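Local coordinates for dihydroorotate dehydrogenase (PDB 6UY4), which probably oxidises (S)-dihydroorotate to orotate in de novo pyrimidine synthesis, using FMN as cofactor and a quinone as electron acceptor, at residues 107-112 with 350-355; 267-272 with 329-334; 163-168 with 193-198. All coordinates share one frame; numbering follows the deposited sequence.

Contact 1. Residues 107-112 with 350-355; sequences FSHIEV and LVQLYT. With FMN (flavin mononucleotide), chain G.
Gln-352 brings its amide NE2 to the edge of the His-109 imidazole, the two side chains crossing at about a right angle with amide and ring planes 51° apart. Its single amide nitrogen serves two acceptors: NE2 gives a hydrogen bond to His-109 NE2 at 3.3 Å and another to Glu-111 OE1 at 3.1 Å. The first arrives in the ring plane of the histidine, while the second meets Glu-111 OE1 from above the carboxylate plane. With CG anti to the backbone N (chi1 -176°) and an extended chain beyond it, Glu-111 holds its carboxylate out to the amide. On the far side of the imidazole, His-109 ND1 donates to Ser-108 OG at 3.3 Å, a pattern consistent with a neutral ring carrying its proton on ND1. Glu-111 is further held by Tyr-196 OH at OE1 and by Asn-169 ND2 at OE2, so the buried carboxylate has several polar partners. Nearer the start of the first segment, Leu-353 CD1 sits at the edge of the Phe-107 ring, 3.6 Å from CE1.

Just past this bridge the second segment reaches the flavin. Thr-355 N donates to FMN O3P at 2.9 Å, Thr-355 OG1 bonds the same oxygen, and one face of the Tyr-354 ring covers FMN C8. Strands 109-115 and 350-353 are not paired here: their axes stay 9.1 Å apart, inclined at 61°. Strand 86-88 lies beside both, bonding to Ser-108 and His-109 and running next to 350-353, and strand 165-170 flanks the other side of 109-115 in the TIM barrel.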
# COMPACT_ATOMS: atom_id res chain seq x y z
N PHE A 107 13.52 -4.21 -0.71
CA PHE A 107 12.29 -4.12 -1.48
C PHE A 107 12.59 -3.78 -2.94
O PHE A 107 13.45 -2.96 -3.23
CB PHE A 107 11.36 -3.07 -0.89
CG PHE A 107 10.79 -3.45 0.45
CD1 PHE A 107 9.83 -4.44 0.56
CD2 PHE A 107 11.19 -2.79 1.60
CE1 PHE A 107 9.30 -4.79 1.78
CE2 PHE A 107 10.67 -3.13 2.83
CZ PHE A 107 9.72 -4.13 2.92
N SER A 108 11.86 -4.43 -3.85
CA SER A 108 12.05 -4.17 -5.27
C SER A 108 11.31 -2.93 -5.75
O SER A 108 11.70 -2.35 -6.76
CB SER A 108 11.60 -5.38 -6.09
OG SER A 108 10.21 -5.60 -5.94
N HIS A 109 10.26 -2.52 -5.05
CA HIS A 109 9.56 -1.29 -5.40
C HIS A 109 8.93 -0.68 -4.16
O HIS A 109 8.52 -1.40 -3.23
CB HIS A 109 8.49 -1.54 -6.48
CG HIS A 109 7.39 -2.45 -6.05
ND1 HIS A 109 7.49 -3.83 -6.12
CD2 HIS A 109 6.15 -2.19 -5.57
CE1 HIS A 109 6.36 -4.37 -5.69
NE2 HIS A 109 5.53 -3.40 -5.35
N ILE A 110 8.88 0.65 -4.14
CA ILE A 110 8.27 1.41 -3.05
C ILE A 110 7.11 2.20 -3.62
O ILE A 110 7.22 2.81 -4.69
CB ILE A 110 9.29 2.35 -2.38
CG1 ILE A 110 10.58 1.60 -2.03
CG2 ILE A 110 8.69 2.98 -1.13
CD1 ILE A 110 10.38 0.46 -1.06
N GLU A 111 5.99 2.20 -2.91
CA GLU A 111 4.79 2.92 -3.31
C GLU A 111 4.67 4.16 -2.42
O GLU A 111 4.11 4.10 -1.33
CB GLU A 111 3.56 2.03 -3.23
CG GLU A 111 2.27 2.68 -3.71
CD GLU A 111 1.17 1.66 -3.96
OE1 GLU A 111 1.44 0.64 -4.62
OE2 GLU A 111 0.03 1.89 -3.50
N VAL A 112 5.23 5.27 -2.89
CA VAL A 112 5.13 6.53 -2.16
C VAL A 112 3.67 6.99 -2.14
O VAL A 112 2.96 6.91 -3.16
CB VAL A 112 6.04 7.59 -2.80
CG1 VAL A 112 5.93 8.91 -2.05
CG2 VAL A 112 7.48 7.11 -2.84
N LEU A 350 2.54 -9.10 -8.52
CA LEU A 350 3.41 -8.47 -7.54
C LEU A 350 2.78 -8.62 -6.17
O LEU A 350 1.59 -8.89 -6.03
CB LEU A 350 3.65 -6.99 -7.86
CG LEU A 350 4.40 -6.68 -9.16
CD1 LEU A 350 4.46 -5.17 -9.39
CD2 LEU A 350 5.80 -7.27 -9.12
N VAL A 351 3.60 -8.43 -5.13
CA VAL A 351 3.13 -8.50 -3.75
C VAL A 351 3.74 -7.36 -2.96
O VAL A 351 4.86 -6.91 -3.24
CB VAL A 351 3.46 -9.86 -3.09
CG1 VAL A 351 2.64 -10.98 -3.73
CG2 VAL A 351 4.94 -10.16 -3.18
N GLN A 352 3.00 -6.89 -1.96
CA GLN A 352 3.44 -5.80 -1.10
C GLN A 352 3.12 -6.14 0.35
O GLN A 352 2.27 -6.98 0.64
CB GLN A 352 2.78 -4.46 -1.48
CG GLN A 352 3.13 -3.96 -2.87
CD GLN A 352 2.35 -2.72 -3.26
OE1 GLN A 352 1.50 -2.25 -2.50
NE2 GLN A 352 2.62 -2.20 -4.45
N LEU A 353 3.83 -5.47 1.26
CA LEU A 353 3.65 -5.69 2.69
C LEU A 353 3.86 -4.38 3.43
O LEU A 353 4.31 -3.38 2.86
CB LEU A 353 4.60 -6.78 3.21
CG LEU A 353 6.11 -6.60 2.98
CD1 LEU A 353 6.77 -5.86 4.13
CD2 LEU A 353 6.78 -7.95 2.76
N TYR A 354 3.55 -4.40 4.72
CA TYR A 354 3.68 -3.22 5.57
C TYR A 354 3.83 -3.63 7.02
O TYR A 354 4.84 -3.34 7.66
CB TYR A 354 2.47 -2.30 5.39
CG TYR A 354 2.61 -0.91 5.99
CD1 TYR A 354 2.53 0.22 5.19
CD2 TYR A 354 2.79 -0.73 7.36
CE1 TYR A 354 2.65 1.48 5.73
CE2 TYR A 354 2.92 0.53 7.91
CZ TYR A 354 2.84 1.63 7.08
OH TYR A 354 2.96 2.90 7.62
N THR A 355 2.82 -4.32 7.56
CA THR A 355 2.81 -4.64 8.98
C THR A 355 3.93 -5.61 9.34
O THR A 355 4.57 -5.45 10.38
CB THR A 355 1.45 -5.23 9.37
OG1 THR A 355 0.41 -4.28 9.06
CG2 THR A 355 1.41 -5.54 10.85
N1 FMN G . -2.70 2.33 1.97
C2 FMN G . -2.82 3.32 1.02
O2 FMN G . -3.23 3.05 -0.10
N3 FMN G . -2.49 4.62 1.33
C4 FMN G . -2.03 4.94 2.60
O4 FMN G . -1.74 6.10 2.87
C4A FMN G . -1.90 3.94 3.55
N5 FMN G . -1.45 4.25 4.82
C5A FMN G . -1.32 3.26 5.77
C6 FMN G . -0.85 3.58 7.04
C7 FMN G . -0.72 2.59 8.00
C7M FMN G . -0.22 2.94 9.37
C8 FMN G . -1.05 1.27 7.69
C8M FMN G . -0.91 0.20 8.73
C9 FMN G . -1.52 0.95 6.42
C9A FMN G . -1.65 1.95 5.45
N10 FMN G . -2.11 1.64 4.18
C10 FMN G . -2.24 2.63 3.24
C1' FMN G . -2.48 0.23 3.82
C2' FMN G . -1.26 -0.53 3.32
O2' FMN G . -0.66 0.17 2.25
C3' FMN G . -1.66 -1.92 2.83
O3' FMN G . -2.72 -1.81 1.90
C4' FMN G . -2.08 -2.84 3.97
O4' FMN G . -1.51 -2.41 5.19
C5' FMN G . -1.60 -4.25 3.66
O5' FMN G . -1.72 -5.08 4.78
P FMN G . -0.39 -5.67 5.46
O1P FMN G . -0.80 -6.58 6.59
O2P FMN G . 0.43 -6.42 4.43
O3P FMN G . 0.41 -4.53 6.01

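Contact 2. Residues 267-272 with 329-334; sequences GMIISN and IGVGGI. With FMN (flavin mononucleotide), chain G.
Ile-269 and Ile-329 lie side by side on the face of the sheet that carries both, pointing the same way, with Ile-269 CG1 3.8 Å from Ile-329 CB. This is the tightly packed half of the contact, where neighbouring parallel strands of the barrel run at only 12° to each other. Ile-329 N bonds Met-268 O, and Ile-270 N returns a bond to Ile-329 O at 2.9 Å. Val-331 adds a second apolar touch: its CG2 meets Ile-269 CG2 at 3.6 Å. Lys-241 and Leu-239 of strand 238-242 also lie against Ile-269, and helix 305-321 covers Ile-270 on the opposite face.

Beyond Ile-270 the regular ladder gives out. The peptide between Ile-270 and Ser-271 is cis, which puts its C=O and N-H on the same side, and Val-331 takes both: Val-331 N donates to Ile-270 O at 2.7 Å, from above the carbonyl plane, and Ser-271 N donates to Val-331 O at 3.0 Å. After that the chains part. Gly-332, Gly-333 and the partly exposed Asn-272 make no contact across the segments, and the ribityl phosphate of FMN lies at this end instead. Val-331 CG1, anti to the backbone N (chi1 -163°), packs on FMN C5' at 3.5 Å.

At the phosphate, Gly-333 N bonds FMN O1P at 2.9 Å and, weakly, O2P, while Ser-271 O takes a weak bond from FMN O3'. The chemistry thus divides in two: an apolar, regularly bonded stem, then backbone groups at the carboxyl ends of the strands, which hold the phosphate through Gly-333 N and touch the ribityl chain only weakly through Ser-271 O, the phosphate site expected of FMN-binding TIM barrels.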
# COMPACT_ATOMS: atom_id res chain seq x y z
N GLY A 267 -4.09 -2.11 -14.06
CA GLY A 267 -3.88 -3.11 -13.04
C GLY A 267 -4.63 -2.73 -11.78
O GLY A 267 -5.14 -1.61 -11.65
N MET A 268 -4.69 -3.68 -10.86
CA MET A 268 -5.39 -3.49 -9.60
C MET A 268 -4.53 -3.97 -8.44
O MET A 268 -3.65 -4.82 -8.60
CB MET A 268 -6.74 -4.23 -9.59
CG MET A 268 -7.75 -3.69 -10.59
SD MET A 268 -9.34 -4.53 -10.48
CE MET A 268 -9.75 -4.24 -8.76
N ILE A 269 -4.81 -3.41 -7.27
CA ILE A 269 -4.10 -3.74 -6.03
C ILE A 269 -5.13 -4.25 -5.03
O ILE A 269 -6.08 -3.53 -4.70
CB ILE A 269 -3.33 -2.54 -5.47
CG1 ILE A 269 -2.22 -2.12 -6.44
CG2 ILE A 269 -2.76 -2.86 -4.11
CD1 ILE A 269 -1.41 -0.94 -5.96
N ILE A 270 -4.95 -5.48 -4.56
CA ILE A 270 -5.87 -6.13 -3.63
C ILE A 270 -5.05 -6.64 -2.46
O ILE A 270 -4.24 -7.56 -2.62
CB ILE A 270 -6.65 -7.27 -4.29
CG1 ILE A 270 -7.40 -6.78 -5.54
CG2 ILE A 270 -7.62 -7.90 -3.30
CD1 ILE A 270 -6.65 -6.99 -6.84
N SER A 271 -5.26 -6.07 -1.27
CA SER A 271 -6.22 -4.99 -1.05
C SER A 271 -5.70 -4.03 0.02
O SER A 271 -4.52 -4.04 0.36
CB SER A 271 -7.57 -5.55 -0.62
OG SER A 271 -7.46 -6.29 0.58
N ASN A 272 -6.60 -3.21 0.56
CA ASN A 272 -6.26 -2.30 1.64
C ASN A 272 -6.57 -2.96 2.98
O ASN A 272 -6.42 -4.18 3.12
CB ASN A 272 -7.01 -0.97 1.49
CG ASN A 272 -6.28 0.19 2.14
OD1 ASN A 272 -5.81 0.10 3.28
ND2 ASN A 272 -6.17 1.30 1.41
N ILE A 329 -1.67 -6.89 -7.82
CA ILE A 329 -0.70 -6.77 -6.74
C ILE A 329 -1.37 -7.25 -5.46
O ILE A 329 -2.25 -6.56 -4.93
CB ILE A 329 -0.16 -5.34 -6.60
CG1 ILE A 329 0.55 -4.91 -7.88
CG2 ILE A 329 0.78 -5.25 -5.41
CD1 ILE A 329 1.20 -3.54 -7.78
N GLY A 330 -0.96 -8.41 -4.97
CA GLY A 330 -1.50 -8.94 -3.74
C GLY A 330 -0.88 -8.32 -2.51
O GLY A 330 0.33 -8.43 -2.29
N VAL A 331 -1.69 -7.64 -1.70
CA VAL A 331 -1.22 -6.96 -0.50
C VAL A 331 -2.12 -7.37 0.67
O VAL A 331 -3.33 -7.54 0.50
CB VAL A 331 -1.22 -5.43 -0.67
CG1 VAL A 331 -0.35 -4.78 0.39
CG2 VAL A 331 -0.75 -5.04 -2.06
N GLY A 332 -1.51 -7.54 1.84
CA GLY A 332 -2.29 -7.81 3.03
C GLY A 332 -1.90 -9.07 3.78
O GLY A 332 -2.22 -10.18 3.35
N GLY A 333 -1.22 -8.90 4.91
CA GLY A 333 -0.94 -10.02 5.79
C GLY A 333 0.19 -10.93 5.37
O GLY A 333 0.28 -12.06 5.86
N ILE A 334 1.07 -10.47 4.48
CA ILE A 334 2.22 -11.27 4.07
C ILE A 334 3.27 -11.20 5.17
O ILE A 334 3.85 -10.14 5.42
CB ILE A 334 2.79 -10.80 2.73
CG1 ILE A 334 1.81 -11.11 1.60
CG2 ILE A 334 4.14 -11.45 2.46
CD1 ILE A 334 2.33 -10.73 0.23
N1 FMN G . -2.70 2.33 1.97
C2 FMN G . -2.82 3.32 1.02
O2 FMN G . -3.23 3.05 -0.10
N3 FMN G . -2.49 4.62 1.33
C4 FMN G . -2.03 4.94 2.60
O4 FMN G . -1.74 6.10 2.87
C4A FMN G . -1.90 3.94 3.55
N5 FMN G . -1.45 4.25 4.82
C5A FMN G . -1.32 3.26 5.77
C6 FMN G . -0.85 3.58 7.04
C7 FMN G . -0.72 2.59 8.00
C7M FMN G . -0.22 2.94 9.37
C8 FMN G . -1.05 1.27 7.69
C8M FMN G . -0.91 0.20 8.73
C9 FMN G . -1.52 0.95 6.42
C9A FMN G . -1.65 1.95 5.45
N10 FMN G . -2.11 1.64 4.18
C10 FMN G . -2.24 2.63 3.24
C1' FMN G . -2.48 0.23 3.82
C2' FMN G . -1.26 -0.53 3.32
O2' FMN G . -0.66 0.17 2.25
C3' FMN G . -1.66 -1.92 2.83
O3' FMN G . -2.72 -1.81 1.90
C4' FMN G . -2.08 -2.84 3.97
O4' FMN G . -1.51 -2.41 5.19
C5' FMN G . -1.60 -4.25 3.66
O5' FMN G . -1.72 -5.08 4.78
P FMN G . -0.39 -5.67 5.46
O1P FMN G . -0.80 -6.58 6.59
O2P FMN G . 0.43 -6.42 4.43
O3P FMN G . 0.41 -4.53 6.01

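Contact 3. Residues 163-168 with 193-198; sequences RGVIGV and VADYLV
This is a parallel strand pairing in the TIM barrel, with Val-168 beside Leu-197, between the two strands of a beta-alpha-beta unit whose helix, 179-190, lies between them in sequence. Two backbone bonds carry the ladder: Val-168 N to Tyr-196 O at 3.0 Å, and Val-198 N to Val-168 O at 2.9 Å. Before the strand proper, Asp-195 adds two more bonds, one as donor and one as acceptor. Its backbone N gives a bond to Ile-166 O at 2.9 Å, nearly along the C=O axis, while its carboxylate OD2 accepts from Ile-166 N at 3.0 Å on the anti side, 30° out of the carboxylate plane. Both backbone polar atoms of Ile-166 are thereby held by one aspartate, with Val-165 CG1 lying close against OD2.

Tyr-196 lays its ring flat over Gly-167. CG is in the crowded position between the backbone N and the carbonyl carbon (chi1 66°), and Gly-167 CA stands 3.5 Å above the centre of the ring in a CH-pi contact, 13° off the normal. A glycine there lets the face lie directly on the backbone. Val-165 CG1 meets the same ring at its edge. On the other face of the sheet Val-168 CG2 packs on Ala-194 CB at 3.6 Å, and Leu-197 CD2 touches Val-168 CB.

Arg-158 forms a salt bridge with Asp-195 OD1 and Trp-160 NE1 bonds OD2, so the buried carboxylate is probably kept ionised. Tyr-196, by contrast, offers the first strand the apolar face of its ring.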
# COMPACT_ATOMS: atom_id res chain seq x y z
N ARG A 163 17.71 1.25 -10.02
CA ARG A 163 17.83 0.69 -8.69
C ARG A 163 16.51 0.17 -8.14
O ARG A 163 16.48 -0.30 -7.00
CB ARG A 163 18.42 1.72 -7.73
CG ARG A 163 19.80 2.24 -8.13
CD ARG A 163 20.28 3.34 -7.20
NE ARG A 163 20.48 2.86 -5.84
CZ ARG A 163 21.65 2.44 -5.36
N GLY A 164 15.43 0.25 -8.90
CA GLY A 164 14.14 -0.23 -8.45
C GLY A 164 13.02 0.53 -9.13
O GLY A 164 13.24 1.30 -10.06
N VAL A 165 11.81 0.30 -8.64
CA VAL A 165 10.60 0.89 -9.18
C VAL A 165 9.94 1.73 -8.09
O VAL A 165 9.96 1.35 -6.91
CB VAL A 165 9.63 -0.19 -9.70
CG1 VAL A 165 8.33 0.42 -10.20
CG2 VAL A 165 10.29 -1.00 -10.80
N ILE A 166 9.39 2.88 -8.47
CA ILE A 166 8.71 3.76 -7.53
C ILE A 166 7.33 4.08 -8.09
O ILE A 166 7.21 4.56 -9.22
CB ILE A 166 9.50 5.05 -7.27
CG1 ILE A 166 10.81 4.74 -6.54
CG2 ILE A 166 8.65 6.04 -6.47
CD1 ILE A 166 10.62 4.11 -5.19
N GLY A 167 6.29 3.81 -7.30
CA GLY A 167 4.94 4.20 -7.65
C GLY A 167 4.43 5.28 -6.72
O GLY A 167 4.96 5.46 -5.62
N VAL A 168 3.41 6.01 -7.15
CA VAL A 168 2.82 7.09 -6.35
C VAL A 168 1.34 6.79 -6.17
O VAL A 168 0.62 6.55 -7.15
CB VAL A 168 3.03 8.46 -7.01
CG1 VAL A 168 2.37 9.55 -6.17
CG2 VAL A 168 4.51 8.75 -7.17
N VAL A 193 7.09 11.44 -13.69
CA VAL A 193 8.23 10.96 -12.91
C VAL A 193 7.99 9.60 -12.28
O VAL A 193 8.97 8.89 -12.00
CB VAL A 193 8.64 11.98 -11.83
CG1 VAL A 193 9.01 13.31 -12.46
CG2 VAL A 193 7.51 12.17 -10.82
N ALA A 194 6.75 9.20 -12.05
CA ALA A 194 6.45 7.93 -11.40
C ALA A 194 6.42 6.79 -12.40
O ALA A 194 6.04 6.97 -13.56
CB ALA A 194 5.12 8.00 -10.66
N ASP A 195 6.82 5.61 -11.94
CA ASP A 195 6.73 4.42 -12.79
C ASP A 195 5.29 3.94 -12.93
O ASP A 195 4.91 3.43 -13.99
CB ASP A 195 7.62 3.30 -12.24
CG ASP A 195 9.09 3.65 -12.30
OD1 ASP A 195 9.50 4.38 -13.23
OD2 ASP A 195 9.84 3.18 -11.42
N TYR A 196 4.49 4.09 -11.88
CA TYR A 196 3.07 3.78 -11.95
C TYR A 196 2.33 4.64 -10.94
O TYR A 196 2.91 5.14 -9.97
CB TYR A 196 2.79 2.29 -11.71
CG TYR A 196 3.12 1.79 -10.32
CD1 TYR A 196 2.15 1.79 -9.32
CD2 TYR A 196 4.38 1.30 -10.01
CE1 TYR A 196 2.44 1.32 -8.05
CE2 TYR A 196 4.68 0.84 -8.74
CZ TYR A 196 3.70 0.85 -7.76
OH TYR A 196 3.98 0.39 -6.50
N LEU A 197 1.03 4.81 -11.18
CA LEU A 197 0.16 5.59 -10.32
C LEU A 197 -0.96 4.71 -9.79
O LEU A 197 -1.42 3.79 -10.47
CB LEU A 197 -0.43 6.79 -11.07
CG LEU A 197 0.58 7.75 -11.72
CD1 LEU A 197 -0.13 8.72 -12.65
CD2 LEU A 197 1.37 8.51 -10.66
N VAL A 198 -1.40 5.00 -8.56
CA VAL A 198 -2.43 4.22 -7.89
C VAL A 198 -3.51 5.17 -7.39
O VAL A 198 -3.21 6.28 -6.94
CB VAL A 198 -1.86 3.39 -6.72
CG1 VAL A 198 -2.93 2.47 -6.15
CG2 VAL A 198 -0.66 2.58 -7.18

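In the fold
Following the chain from the N terminus, residues 107-112 come first and leave contact 1 open. Contact 3 then opens at 163-168 and closes a short loop at 193-198, around one helix of a beta-alpha-beta unit. Contact 2 opens at 267-272 and closes at 329-334. The chain returns at 350-355 to close contact 1, whose long loop thus encloses the other two; these follow in series, and none cross. All three belong to the same eight-stranded barrel. Strand 109-115 pairs with 165-170, linking contacts 1 and 3, while 350-353 pairs with 328-331, linking contacts 1 and 2. Contacts 1 and 2 meet at FMN, and Ile-269 reaches Val-198 of contact 3 in the interior.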